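Local coordinates for methylated-DNA--protein-cysteine methyltransferase (Thermococcus kodakarensis, PDB 1MGT) that repairs O6-methylguanine and O4-methylthymine in DNA by moving the methyl group onto one of its own cysteines, a suicide reaction that inactivates the enzyme for good, at residues 14-19 with 66-71; 22-27 with 82-87; 27-32 with 135-140; 48-53 with 88-93. One frame throughout, in Å; residues are numbered along the deposited sequence.

Interaction 1. Residues 14-19 with 66-71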
loop_
_atom_site.group_PDB
_atom_site.type_symbol
_atom_site.label_atom_id
_atom_site.label_comp_id
_atom_site.label_asym_id
_atom_site.label_seq_id
_atom_site.Cartn_x
_atom_site.Cartn_y
_atom_site.Cartn_z
ATOM N N VAL A 14 3.393 -4.128 14.360
ATOM C CA VAL A 14 2.700 -3.842 13.104
ATOM C C VAL A 14 1.971 -5.128 12.655
ATOM O O VAL A 14 2.613 -6.166 12.554
ATOM C CB VAL A 14 3.679 -3.452 11.974
ATOM C CG1 VAL A 14 2.950 -3.238 10.666
ATOM C CG2 VAL A 14 4.406 -2.142 12.350
ATOM N N TRP A 15 0.694 -5.003 12.356
ATOM C CA TRP A 15 -0.097 -6.139 11.874
ATOM C C TRP A 15 -0.241 -5.997 10.354
ATOM O O TRP A 15 -0.562 -4.886 9.919
ATOM C CB TRP A 15 -1.512 -6.045 12.489
ATOM C CG TRP A 15 -1.515 -6.493 13.927
ATOM C CD1 TRP A 15 -1.244 -5.761 15.035
ATOM C CD2 TRP A 15 -1.808 -7.824 14.371
ATOM N NE1 TRP A 15 -1.342 -6.553 16.157
ATOM C CE2 TRP A 15 -1.693 -7.819 15.780
ATOM C CE3 TRP A 15 -2.148 -9.004 13.705
ATOM C CZ2 TRP A 15 -1.921 -8.966 16.535
ATOM C CZ3 TRP A 15 -2.371 -10.147 14.472
ATOM C CH2 TRP A 15 -2.250 -10.108 15.869
ATOM N N ILE A 16 -0.007 -7.043 9.596
ATOM C CA ILE A 16 -0.129 -6.954 8.139
ATOM C C ILE A 16 -1.138 -8.021 7.666
ATOM O O ILE A 16 -1.036 -9.158 8.122
ATOM C CB ILE A 16 1.232 -7.149 7.467
ATOM C CG1 ILE A 16 2.184 -5.966 7.790
ATOM C CG2 ILE A 16 1.099 -7.259 5.950
ATOM C CD1 ILE A 16 3.615 -6.251 7.314
ATOM N N GLY A 17 -2.051 -7.612 6.784
ATOM C CA GLY A 17 -3.058 -8.570 6.287
ATOM C C GLY A 17 -2.931 -8.586 4.762
ATOM O O GLY A 17 -2.746 -7.512 4.182
ATOM N N VAL A 18 -2.968 -9.744 4.134
ATOM C CA VAL A 18 -2.855 -9.848 2.689
ATOM C C VAL A 18 -4.020 -10.707 2.141
ATOM O O VAL A 18 -4.220 -11.816 2.635
ATOM C CB VAL A 18 -1.526 -10.491 2.254
ATOM C CG1 VAL A 18 -1.437 -10.546 0.719
ATOM C CG2 VAL A 18 -0.311 -9.712 2.783
ATOM N N ILE A 19 -4.769 -10.117 1.243
ATOM C CA ILE A 19 -5.879 -10.824 0.586
ATOM C C ILE A 19 -5.242 -11.374 -0.681
ATOM O O ILE A 19 -4.568 -10.621 -1.419
ATOM C CB ILE A 19 -7.020 -9.881 0.235
ATOM C CG1 ILE A 19 -7.539 -9.162 1.504
ATOM C CG2 ILE A 19 -8.105 -10.669 -0.486
ATOM C CD1 ILE A 19 -8.654 -8.156 1.192
ATOM N N LYS A 66 6.685 -11.303 3.268
ATOM C CA LYS A 66 7.324 -10.635 2.104
ATOM C C LYS A 66 7.037 -9.139 2.160
ATOM O O LYS A 66 7.927 -8.314 1.923
ATOM C CB LYS A 66 6.817 -11.210 0.798
ATOM C CG LYS A 66 7.362 -12.597 0.470
ATOM C CD LYS A 66 6.686 -13.051 -0.822
ATOM C CE LYS A 66 7.205 -14.407 -1.293
ATOM N NZ LYS A 66 6.361 -14.832 -2.472
ATOM N N VAL A 67 5.803 -8.773 2.498
ATOM C CA VAL A 67 5.433 -7.376 2.640
ATOM C C VAL A 67 6.276 -6.740 3.751
ATOM O O VAL A 67 6.781 -5.631 3.586
ATOM C CB VAL A 67 3.946 -7.168 2.886
ATOM C CG1 VAL A 67 3.629 -5.701 3.163
ATOM C CG2 VAL A 67 3.128 -7.693 1.705
ATOM N N PHE A 68 6.474 -7.412 4.897
ATOM C CA PHE A 68 7.290 -6.880 5.968
ATOM C C PHE A 68 8.730 -6.625 5.497
ATOM O O PHE A 68 9.332 -5.626 5.912
ATOM C CB PHE A 68 7.311 -7.856 7.160
ATOM C CG PHE A 68 8.094 -7.340 8.339
ATOM C CD1 PHE A 68 7.652 -6.273 9.073
ATOM C CD2 PHE A 68 9.284 -7.980 8.680
ATOM C CE1 PHE A 68 8.375 -5.804 10.157
ATOM C CE2 PHE A 68 10.017 -7.524 9.768
ATOM C CZ PHE A 68 9.564 -6.441 10.493
ATOM N N LYS A 69 9.265 -7.508 4.662
ATOM C CA LYS A 69 10.621 -7.327 4.134
ATOM C C LYS A 69 10.686 -6.058 3.277
ATOM O O LYS A 69 11.729 -5.385 3.290
ATOM C CB LYS A 69 11.042 -8.533 3.307
ATOM C CG LYS A 69 11.480 -9.707 4.209
ATOM C CD LYS A 69 11.785 -10.898 3.316
ATOM C CE LYS A 69 12.150 -12.145 4.115
ATOM N NZ LYS A 69 12.570 -13.222 3.151
ATOM N N VAL A 70 9.609 -5.749 2.540
ATOM C CA VAL A 70 9.656 -4.489 1.763
ATOM C C VAL A 70 9.608 -3.319 2.726
ATOM O O VAL A 70 10.330 -2.312 2.624
ATOM C CB VAL A 70 8.446 -4.437 0.792
ATOM C CG1 VAL A 70 8.372 -3.070 0.117
ATOM C CG2 VAL A 70 8.596 -5.543 -0.231
ATOM N N LEU A 71 8.736 -3.376 3.748
ATOM C CA LEU A 71 8.591 -2.337 4.729
ATOM C C LEU A 71 9.925 -1.980 5.407
ATOM O O LEU A 71 10.204 -0.785 5.571
ATOM C CB LEU A 71 7.610 -2.780 5.851
ATOM C CG LEU A 71 7.105 -1.704 6.809
ATOM C CD1 LEU A 71 5.748 -2.110 7.419
ATOM C CD2 LEU A 71 8.086 -1.458 7.938
#
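I16 of strand 14-19 meets V67 and F68 of helix 66-71 with both of its branches. Its CG2, anti to the backbone N, lies 4.1 Å from CG1 of V67. The longer branch starts anti to the carbonyl carbon (CG1, chi1 -67°), and a chi2 near 171° carries the methyl CD1 out to the helix backbone, 3.9 Å from the N of F68 and 4.0 Å from its CB. This methyl also lies near the plane of the F68 ring, at its edge. I16 thus spreads over two successive residues of the helix, and its side chain crosses that of V67 at a slant. V67 splits its two methyls between strand residues on the same face. CG1, anti to its own N (chi1 174°), goes to I16, while CG2 comes within 4.1 Å of CG2 of V18, the two valines sliding past each other in opposite directions. At the other end V14 CG1 and L71 CD1 make a looser contact of 4.4 Å. Alternation along the strand puts V14, I16 and V18 on the helix side, and V67 and L71 follow each other at a spacing of four residues on the helix. Beta-branched valine and isoleucine favour strand backbones, and their two branches can reach different neighbours. F68 turns its ring to stack with F7 of the adjoining strand 2-9. The side chains meet carbon to carbon, and the approach of I16 CD1 to F68 N is no hydrogen bond; the contact is hydrophobic, holding helix to sheet by shape.

Interaction 2. Residues 22-27 with 82-87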
loop_
_atom_site.group_PDB
_atom_site.type_symbol
_atom_site.label_atom_id
_atom_site.label_comp_id
_atom_site.label_asym_id
_atom_site.label_seq_id
_atom_site.Cartn_x
_atom_site.Cartn_y
_atom_site.Cartn_z
ATOM N N GLY A 22 -3.874 -16.719 -5.651
ATOM C CA GLY A 22 -2.999 -16.929 -6.863
ATOM C C GLY A 22 -1.900 -15.860 -6.863
ATOM O O GLY A 22 -0.715 -16.182 -6.999
ATOM N N ARG A 23 -2.291 -14.607 -6.772
ATOM C CA ARG A 23 -1.420 -13.435 -6.712
ATOM C C ARG A 23 -2.088 -12.499 -5.681
ATOM O O ARG A 23 -3.233 -12.758 -5.280
ATOM C CB ARG A 23 -1.221 -12.765 -8.051
ATOM C CG ARG A 23 -0.076 -13.327 -8.897
ATOM C CD ARG A 23 0.125 -12.448 -10.149
ATOM N NE ARG A 23 -1.146 -12.363 -10.863
ATOM C CZ ARG A 23 -1.410 -11.731 -11.996
ATOM N NH1 ARG A 23 -0.476 -11.050 -12.645
ATOM N NH2 ARG A 23 -2.646 -11.776 -12.502
ATOM N N VAL A 24 -1.408 -11.448 -5.262
ATOM C CA VAL A 24 -1.975 -10.522 -4.284
ATOM C C VAL A 24 -3.092 -9.666 -4.821
ATOM O O VAL A 24 -3.045 -9.029 -5.864
ATOM C CB VAL A 24 -0.845 -9.652 -3.684
ATOM C CG1 VAL A 24 -1.425 -8.592 -2.754
ATOM C CG2 VAL A 24 0.200 -10.511 -2.990
ATOM N N GLN A 25 -4.203 -9.594 -4.066
ATOM C CA GLN A 25 -5.361 -8.818 -4.398
ATOM C C GLN A 25 -5.450 -7.560 -3.523
ATOM O O GLN A 25 -6.079 -6.575 -3.899
ATOM C CB GLN A 25 -6.648 -9.655 -4.135
ATOM C CG GLN A 25 -6.782 -10.813 -5.142
ATOM C CD GLN A 25 -8.016 -11.656 -4.837
ATOM O OE1 GLN A 25 -8.108 -12.165 -3.729
ATOM N NE2 GLN A 25 -8.946 -11.794 -5.784
ATOM N N GLY A 26 -4.885 -7.650 -2.308
ATOM C CA GLY A 26 -4.992 -6.443 -1.448
ATOM C C GLY A 26 -4.117 -6.598 -0.226
ATOM O O GLY A 26 -3.817 -7.713 0.235
ATOM N N ILE A 27 -3.680 -5.452 0.307
ATOM C CA ILE A 27 -2.835 -5.447 1.497
ATOM C C ILE A 27 -3.342 -4.365 2.439
ATOM O O ILE A 27 -3.802 -3.325 1.963
ATOM C CB ILE A 27 -1.377 -5.015 1.143
ATOM C CG1 ILE A 27 -0.751 -6.009 0.179
ATOM C CG2 ILE A 27 -0.538 -4.852 2.408
ATOM C CD1 ILE A 27 0.511 -5.521 -0.525
ATOM N N ARG A 82 5.683 -8.081 -9.457
ATOM C CA ARG A 82 5.250 -9.332 -10.066
ATOM C C ARG A 82 4.288 -10.158 -9.217
ATOM O O ARG A 82 3.625 -11.050 -9.758
ATOM C CB ARG A 82 6.515 -10.184 -10.343
ATOM C CG ARG A 82 7.473 -10.108 -9.178
ATOM C CD ARG A 82 7.500 -11.338 -8.302
ATOM N NE ARG A 82 8.622 -12.219 -8.615
ATOM C CZ ARG A 82 8.896 -12.790 -9.772
ATOM N NH1 ARG A 82 9.979 -13.577 -9.894
ATOM N NH2 ARG A 82 8.133 -12.616 -10.840
ATOM N N GLU A 83 4.211 -9.895 -7.922
ATOM C CA GLU A 83 3.303 -10.631 -7.052
ATOM C C GLU A 83 1.891 -10.038 -7.055
ATOM O O GLU A 83 0.970 -10.678 -6.535
ATOM C CB GLU A 83 3.793 -10.573 -5.604
ATOM C CG GLU A 83 5.247 -10.895 -5.371
ATOM C CD GLU A 83 5.529 -12.385 -5.362
ATOM O OE1 GLU A 83 4.587 -13.173 -5.590
ATOM O OE2 GLU A 83 6.699 -12.747 -5.127
ATOM N N LEU A 84 1.714 -8.846 -7.601
ATOM C CA LEU A 84 0.426 -8.169 -7.618
ATOM C C LEU A 84 -0.498 -8.586 -8.727
ATOM O O LEU A 84 -0.090 -8.636 -9.891
ATOM C CB LEU A 84 0.651 -6.633 -7.705
ATOM C CG LEU A 84 1.568 -6.083 -6.603
ATOM C CD1 LEU A 84 1.776 -4.576 -6.783
ATOM C CD2 LEU A 84 1.000 -6.367 -5.216
ATOM N N SER A 85 -1.781 -8.835 -8.420
ATOM C CA SER A 85 -2.682 -9.235 -9.494
ATOM C C SER A 85 -3.235 -8.087 -10.302
ATOM O O SER A 85 -3.660 -8.297 -11.454
ATOM C CB SER A 85 -3.889 -10.006 -8.903
ATOM O OG SER A 85 -4.714 -9.034 -8.267
ATOM N N PHE A 86 -3.311 -6.872 -9.766
ATOM C CA PHE A 86 -3.897 -5.722 -10.403
ATOM C C PHE A 86 -5.384 -5.927 -10.670
ATOM O O PHE A 86 -5.963 -5.247 -11.516
ATOM C CB PHE A 86 -3.183 -5.214 -11.672
ATOM C CG PHE A 86 -1.896 -4.527 -11.239
ATOM C CD1 PHE A 86 -0.696 -5.181 -11.320
ATOM C CD2 PHE A 86 -1.969 -3.233 -10.730
ATOM C CE1 PHE A 86 0.488 -4.582 -10.910
ATOM C CE2 PHE A 86 -0.783 -2.641 -10.317
ATOM C CZ PHE A 86 0.414 -3.294 -10.405
ATOM N N GLU A 87 -6.025 -6.856 -9.947
ATOM C CA GLU A 87 -7.462 -7.054 -10.123
ATOM C C GLU A 87 -8.161 -5.864 -9.460
ATOM O O GLU A 87 -7.736 -5.467 -8.369
ATOM C CB GLU A 87 -7.923 -8.351 -9.418
ATOM C CG GLU A 87 -7.482 -9.615 -10.132
ATOM C CD GLU A 87 -7.844 -10.897 -9.391
ATOM O OE1 GLU A 87 -8.704 -10.910 -8.507
ATOM O OE2 GLU A 87 -7.254 -11.955 -9.669
HETATM O O HOH W 1 -5.948 -6.400 -6.627
#
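The R23 guanidinium lies over the backbone of S85, with S85 CA 3.6 Å above the plane and over the centre of one face; L84 O is on that face as well. A bend at chi3 (-55°) brings NE round to this position, and the long aliphatic part of the arginine covers the E83 and L84 carbonyls on the way. Two further flat groups, the Q25 amide and the E87 carboxylate, stand almost perpendicular, 86° apart. Q25 NE2 gives a hydrogen bond of 2.9 Å to E87 OE1, which lies in the amide plane, whereas the nitrogen meets OE1 on its syn side but well out of the carboxylate plane. An amide suits this place because its NH2 has a second hydrogen to give, and S53 O receives it. Between these side chains the backbones join: V24 N donates to E83 O at 2.8 Å, and S85 N to V24 O at 2.9 Å. The same V24 O accepts a second hydrogen bond, from S85 OG, also 2.9 Å, with the hydroxyl above the carbonyl plane. This serine hydroxyl bonds to both segments, for it also accepts from E87 N, closing an ST turn. A water donates to Q25 O and E87 O and bridges them. On the apolar side V24 CB touches L84 CD2 at 4.1 Å, the two side chains pointing the same way. Set beside a classic beta bulge of Q25 and G26 opposite I19, a single beta bridge between V24 and L84 fastens the linker toward helix 91-103 to strand 24-30, an outermost strand of the N-terminal sheet.

Interaction 3. Residues 27-32 with 135-140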
loop_
_atom_site.group_PDB
_atom_site.type_symbol
_atom_site.label_atom_id
_atom_site.label_comp_id
_atom_site.label_asym_id
_atom_site.label_seq_id
_atom_site.Cartn_x
_atom_site.Cartn_y
_atom_site.Cartn_z
ATOM N N ILE A 27 -3.680 -5.452 0.307
ATOM C CA ILE A 27 -2.835 -5.447 1.497
ATOM C C ILE A 27 -3.342 -4.365 2.439
ATOM O O ILE A 27 -3.802 -3.325 1.963
ATOM C CB ILE A 27 -1.377 -5.015 1.143
ATOM C CG1 ILE A 27 -0.751 -6.009 0.179
ATOM C CG2 ILE A 27 -0.538 -4.852 2.408
ATOM C CD1 ILE A 27 0.511 -5.521 -0.525
ATOM N N ALA A 28 -3.287 -4.637 3.752
ATOM C CA ALA A 28 -3.678 -3.633 4.725
ATOM C C ALA A 28 -2.693 -3.767 5.907
ATOM O O ALA A 28 -2.076 -4.794 6.100
ATOM C CB ALA A 28 -5.095 -3.748 5.251
ATOM N N PHE A 29 -2.576 -2.693 6.698
ATOM C CA PHE A 29 -1.684 -2.786 7.855
ATOM C C PHE A 29 -2.223 -1.840 8.932
ATOM O O PHE A 29 -2.976 -0.924 8.634
ATOM C CB PHE A 29 -0.236 -2.522 7.576
ATOM C CG PHE A 29 0.150 -1.082 7.391
ATOM C CD1 PHE A 29 0.803 -0.405 8.407
ATOM C CD2 PHE A 29 -0.147 -0.427 6.209
ATOM C CE1 PHE A 29 1.186 0.927 8.244
ATOM C CE2 PHE A 29 0.235 0.904 6.048
ATOM C CZ PHE A 29 0.889 1.562 7.065
ATOM N N ALA A 30 -1.817 -2.124 10.170
ATOM C CA ALA A 30 -2.307 -1.269 11.264
ATOM C C ALA A 30 -1.451 -1.613 12.498
ATOM O O ALA A 30 -0.662 -2.563 12.455
ATOM C CB ALA A 30 -3.766 -1.581 11.556
ATOM N N PHE A 31 -1.651 -0.861 13.565
ATOM C CA PHE A 31 -0.871 -1.154 14.786
ATOM C C PHE A 31 -1.608 -2.062 15.747
ATOM O O PHE A 31 -1.074 -2.348 16.835
ATOM C CB PHE A 31 -0.545 0.167 15.477
ATOM C CG PHE A 31 0.287 1.095 14.635
ATOM C CD1 PHE A 31 -0.130 2.400 14.431
ATOM C CD2 PHE A 31 1.481 0.648 14.102
ATOM C CE1 PHE A 31 0.668 3.254 13.662
ATOM C CE2 PHE A 31 2.273 1.500 13.338
ATOM C CZ PHE A 31 1.851 2.799 13.136
ATOM N N ASP A 32 -2.811 -2.516 15.391
ATOM C CA ASP A 32 -3.557 -3.421 16.287
ATOM C C ASP A 32 -4.424 -4.311 15.389
ATOM O O ASP A 32 -4.753 -3.898 14.272
ATOM C CB ASP A 32 -4.344 -2.663 17.323
ATOM C CG ASP A 32 -5.507 -1.869 16.768
ATOM O OD1 ASP A 32 -5.318 -0.671 16.498
ATOM O OD2 ASP A 32 -6.603 -2.451 16.607
ATOM N N TYR A 135 -2.701 -1.650 -2.498
ATOM C CA TYR A 135 -1.436 -2.183 -2.127
ATOM C C TYR A 135 -0.511 -1.227 -1.342
ATOM O O TYR A 135 0.618 -0.966 -1.817
ATOM C CB TYR A 135 -0.655 -2.601 -3.401
ATOM C CG TYR A 135 -1.457 -3.406 -4.414
ATOM C CD1 TYR A 135 -1.532 -2.964 -5.727
ATOM C CD2 TYR A 135 -2.091 -4.592 -4.064
ATOM C CE1 TYR A 135 -2.232 -3.689 -6.678
ATOM C CE2 TYR A 135 -2.810 -5.316 -5.014
ATOM C CZ TYR A 135 -2.878 -4.858 -6.307
ATOM O OH TYR A 135 -3.576 -5.559 -7.280
ATOM N N PRO A 136 -0.923 -0.783 -0.202
ATOM C CA PRO A 136 -0.078 0.087 0.647
ATOM C C PRO A 136 1.191 -0.666 0.983
ATOM O O PRO A 136 1.312 -1.911 0.918
ATOM C CB PRO A 136 -0.908 0.378 1.861
ATOM C CG PRO A 136 -1.906 -0.736 1.933
ATOM C CD PRO A 136 -2.216 -1.060 0.492
ATOM N N ILE A 137 2.236 0.086 1.350
ATOM C CA ILE A 137 3.553 -0.394 1.660
ATOM C C ILE A 137 4.327 -0.733 0.388
ATOM O O ILE A 137 5.320 -0.064 0.053
ATOM C CB ILE A 137 3.677 -1.547 2.659
ATOM C CG1 ILE A 137 2.951 -1.209 3.976
ATOM C CG2 ILE A 137 5.155 -1.883 2.942
ATOM C CD1 ILE A 137 2.750 -2.450 4.841
ATOM N N VAL A 138 3.904 -1.735 -0.351
ATOM C CA VAL A 138 4.587 -2.162 -1.566
ATOM C C VAL A 138 4.474 -1.085 -2.641
ATOM O O VAL A 138 5.528 -0.817 -3.250
ATOM C CB VAL A 138 4.126 -3.548 -2.005
ATOM C CG1 VAL A 138 4.343 -4.526 -0.825
ATOM C CG2 VAL A 138 2.656 -3.549 -2.351
ATOM N N VAL A 139 3.315 -0.534 -2.881
ATOM C CA VAL A 139 3.179 0.601 -3.875
ATOM C C VAL A 139 3.321 1.745 -2.884
ATOM O O VAL A 139 2.485 1.920 -1.968
ATOM C CB VAL A 139 1.829 0.566 -4.587
ATOM C CG1 VAL A 139 1.528 1.910 -5.256
ATOM C CG2 VAL A 139 1.847 -0.546 -5.642
ATOM N N PRO A 140 4.443 2.452 -2.913
ATOM C CA PRO A 140 4.709 3.444 -1.893
ATOM C C PRO A 140 4.024 4.744 -1.893
ATOM O O PRO A 140 4.692 5.822 -1.940
ATOM C CB PRO A 140 6.255 3.512 -1.953
ATOM C CG PRO A 140 6.499 3.458 -3.432
ATOM C CD PRO A 140 5.545 2.345 -3.898
#
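The loop that leads to the nucleophile C141 rests on the edge strand 24-30 of the N-terminal sheet, and I27 and P136 carry most of this contact between the two parts of the protein. The P136 ring lies against the I27 backbone, its CD only 3.1 Å from I27 O and its CG close by. Proline suits this place because its compact ring is locked to the backbone, and CD, next to the amide nitrogen, is probably polarised enough to tolerate so close an oxygen. I27 sends its CG1 anti to the carbonyl carbon (chi1 -62°), and CD1 at the end of that branch presses on V138 CG2 at 3.4 Å, tighter than usual for two carbons. Farther along, F29 chi1, 76°, puts CG between the backbone N and the carbonyl carbon, where CB and the ring meet I137 CD1; the nearest ring carbon, F29 CD2, is 3.8 Å from that methyl. P136 CB lies at the edge of the same ring, 4.4 Å from F29 CE2. Y135 meets I27 CD1 mainly through CA and CB; its hydroxyl is hydrogen-bonded to F86 N. The loop turns sharply, with V139 N bonded to Y135 O at 2.9 Å and I137 at a positive phi of 77°. Such a buried seam of aliphatic and aromatic side chains, with the P136 side chain about 5 Å from that of C141, belongs to the interface between the N-terminal and DNA-binding domains of the MGMT family, in the segment that leads into the nucleophile.

Interaction 4. Residues 48-53 with 88-93. With SO4 (sulfate ion), chain D.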
loop_
_atom_site.group_PDB
_atom_site.type_symbol
_atom_site.label_atom_id
_atom_site.label_comp_id
_atom_site.label_asym_id
_atom_site.label_seq_id
_atom_site.Cartn_x
_atom_site.Cartn_y
_atom_site.Cartn_z
ATOM N N GLY A 48 -14.663 -5.576 -4.136
ATOM C CA GLY A 48 -15.906 -6.298 -4.538
ATOM C C GLY A 48 -16.758 -5.384 -5.410
ATOM O O GLY A 48 -17.359 -5.843 -6.382
ATOM N N LYS A 49 -16.831 -4.079 -5.132
ATOM C CA LYS A 49 -17.602 -3.152 -5.946
ATOM C C LYS A 49 -16.982 -2.986 -7.333
ATOM O O LYS A 49 -17.622 -2.447 -8.259
ATOM C CB LYS A 49 -17.732 -1.797 -5.232
ATOM C CG LYS A 49 -18.794 -1.858 -4.116
ATOM C CD LYS A 49 -20.130 -1.383 -4.655
ATOM C CE LYS A 49 -21.272 -2.333 -4.329
ATOM N NZ LYS A 49 -21.391 -2.608 -2.872
ATOM N N ARG A 50 -15.735 -3.404 -7.509
ATOM C CA ARG A 50 -15.069 -3.329 -8.804
ATOM C C ARG A 50 -15.071 -4.671 -9.514
ATOM O O ARG A 50 -14.395 -4.874 -10.519
ATOM C CB ARG A 50 -13.663 -2.743 -8.719
ATOM C CG ARG A 50 -13.828 -1.188 -8.624
ATOM C CD ARG A 50 -12.442 -0.591 -8.705
ATOM N NE ARG A 50 -12.505 0.880 -8.695
ATOM C CZ ARG A 50 -11.351 1.536 -8.999
ATOM N NH1 ARG A 50 -10.268 0.840 -9.271
ATOM N NH2 ARG A 50 -11.382 2.860 -8.995
ATOM N N GLY A 51 -15.897 -5.602 -9.002
ATOM C CA GLY A 51 -16.040 -6.910 -9.580
ATOM C C GLY A 51 -15.044 -7.960 -9.226
ATOM O O GLY A 51 -14.967 -9.012 -9.890
ATOM N N VAL A 52 -14.229 -7.777 -8.192
ATOM C CA VAL A 52 -13.238 -8.753 -7.792
ATOM C C VAL A 52 -13.853 -9.770 -6.815
ATOM O O VAL A 52 -14.565 -9.352 -5.911
ATOM C CB VAL A 52 -12.046 -8.042 -7.096
ATOM C CG1 VAL A 52 -10.991 -9.053 -6.694
ATOM C CG2 VAL A 52 -11.487 -6.995 -8.078
ATOM N N SER A 53 -13.601 -11.043 -7.042
ATOM C CA SER A 53 -14.127 -12.088 -6.151
ATOM C C SER A 53 -13.141 -12.290 -5.005
ATOM O O SER A 53 -11.994 -12.630 -5.284
ATOM C CB SER A 53 -14.246 -13.402 -6.958
ATOM O OG SER A 53 -15.317 -13.184 -7.872
ATOM N N GLY A 88 -9.152 -5.285 -10.113
ATOM C CA GLY A 88 -9.905 -4.150 -9.627
ATOM C C GLY A 88 -9.089 -2.831 -9.698
ATOM O O GLY A 88 -9.419 -1.907 -8.967
ATOM N N VAL A 89 -8.069 -2.798 -10.524
ATOM C CA VAL A 89 -7.238 -1.557 -10.646
ATOM C C VAL A 89 -7.429 -1.061 -12.084
ATOM O O VAL A 89 -7.306 -1.901 -12.996
ATOM C CB VAL A 89 -5.773 -1.844 -10.328
ATOM C CG1 VAL A 89 -4.869 -0.603 -10.518
ATOM C CG2 VAL A 89 -5.614 -2.293 -8.869
ATOM N N THR A 90 -7.782 0.188 -12.270
ATOM C CA THR A 90 -7.977 0.715 -13.647
ATOM C C THR A 90 -6.631 0.899 -14.331
ATOM O O THR A 90 -5.557 0.963 -13.714
ATOM C CB THR A 90 -8.726 2.046 -13.661
ATOM O OG1 THR A 90 -7.912 3.096 -13.095
ATOM C CG2 THR A 90 -10.055 2.009 -12.929
ATOM N N PRO A 91 -6.618 0.980 -15.665
ATOM C CA PRO A 91 -5.395 1.178 -16.414
ATOM C C PRO A 91 -4.667 2.450 -15.935
ATOM O O PRO A 91 -3.432 2.407 -15.819
ATOM C CB PRO A 91 -5.873 1.319 -17.862
ATOM C CG PRO A 91 -7.187 0.572 -17.890
ATOM C CD PRO A 91 -7.823 0.899 -16.547
ATOM N N PHE A 92 -5.380 3.520 -15.658
ATOM C CA PHE A 92 -4.773 4.763 -15.180
ATOM C C PHE A 92 -4.119 4.519 -13.810
ATOM O O PHE A 92 -2.980 4.849 -13.542
ATOM C CB PHE A 92 -5.771 5.897 -15.034
ATOM C CG PHE A 92 -5.201 7.100 -14.327
ATOM C CD1 PHE A 92 -4.200 7.840 -14.958
ATOM C CD2 PHE A 92 -5.674 7.527 -13.114
ATOM C CE1 PHE A 92 -3.678 8.956 -14.336
ATOM C CE2 PHE A 92 -5.149 8.634 -12.483
ATOM C CZ PHE A 92 -4.145 9.345 -13.103
ATOM N N GLU A 93 -4.916 3.928 -12.882
ATOM C CA GLU A 93 -4.357 3.655 -11.559
ATOM C C GLU A 93 -3.116 2.806 -11.647
ATOM O O GLU A 93 -2.124 3.064 -10.965
ATOM C CB GLU A 93 -5.429 2.972 -10.664
ATOM C CG GLU A 93 -6.561 3.938 -10.307
ATOM C CD GLU A 93 -7.830 3.212 -9.863
ATOM O OE1 GLU A 93 -7.835 1.958 -9.866
ATOM O OE2 GLU A 93 -8.805 3.912 -9.514
HETATM S S SO4 D . -14.579 3.681 -7.701
HETATM O O1 SO4 D . -14.949 2.310 -8.172
HETATM O O2 SO4 D . -14.052 3.615 -6.298
HETATM O O3 SO4 D . -15.794 4.564 -7.732
HETATM O O4 SO4 D . -13.531 4.279 -8.591
#
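R50 and G88 bury the most surface here, followed by V52, in a contact that joins the Schellman motif closing helix 33-49 to the capping box opening helix 91-103. G51, at positive phi, is the C-prime residue of the first, while T90 and E93 form the second. R50 runs extended from CG to NE, and its guanidinium meets the E93 carboxylate tip to tip and nearly coplanar, 5° apart. NH1 bonds OE1 at 2.7 Å and NH2 bonds OE2 at 2.8 Å, each on a syn lone pair, a two-pronged salt bridge. NH1 also donates to G88 O at 2.9 Å, from above the carbonyl plane, so both its hydrogens are in use. Arginine suits the place because its flat, five-hydrogen edge can serve several acceptors at once. G88, at phi 74°, has no side chain to obstruct V52, whose CG2 reaches 3.5 Å from G88 N; a CB there would clash with that methyl. E93 is also held by the N-cap residue of its helix: T90 N donates to OE1 from above the carboxylate plane, and E93 N returns a bond to T90 OG1. Two donors on OE1 would probably favour its charged form. A sulfate, probably from the crystallisation liquor, occupies the remaining edge of the guanidinium and is bonded as well to R132 NE: R50 NE lies 2.9 Å from its O1, and R50 NH2 lies 2.6 Å from its O4.

How the interactions relate
From the N terminus, strand 12-20 and then strand 24-30 supply the first partners of interactions 1, 2 and 3, and the end of helix 33-49 that of interaction 4. Helix 63-71 returns to close interaction 1, the following loop closes interaction 2, the start of helix 91-103 closes interaction 4, and residues 135-140 close the longest loop, interaction 3. Interaction 4 lies wholly within that last loop; every other pair crosses. Interactions 1 to 3 share one sheet, with 2 and 3 meeting at I27, while Q25 to S53 links 2 with 4. Interactions 3 and 4 join the N-terminal part to the DNA-binding part, while 1 and 2 lie within the N-terminal part.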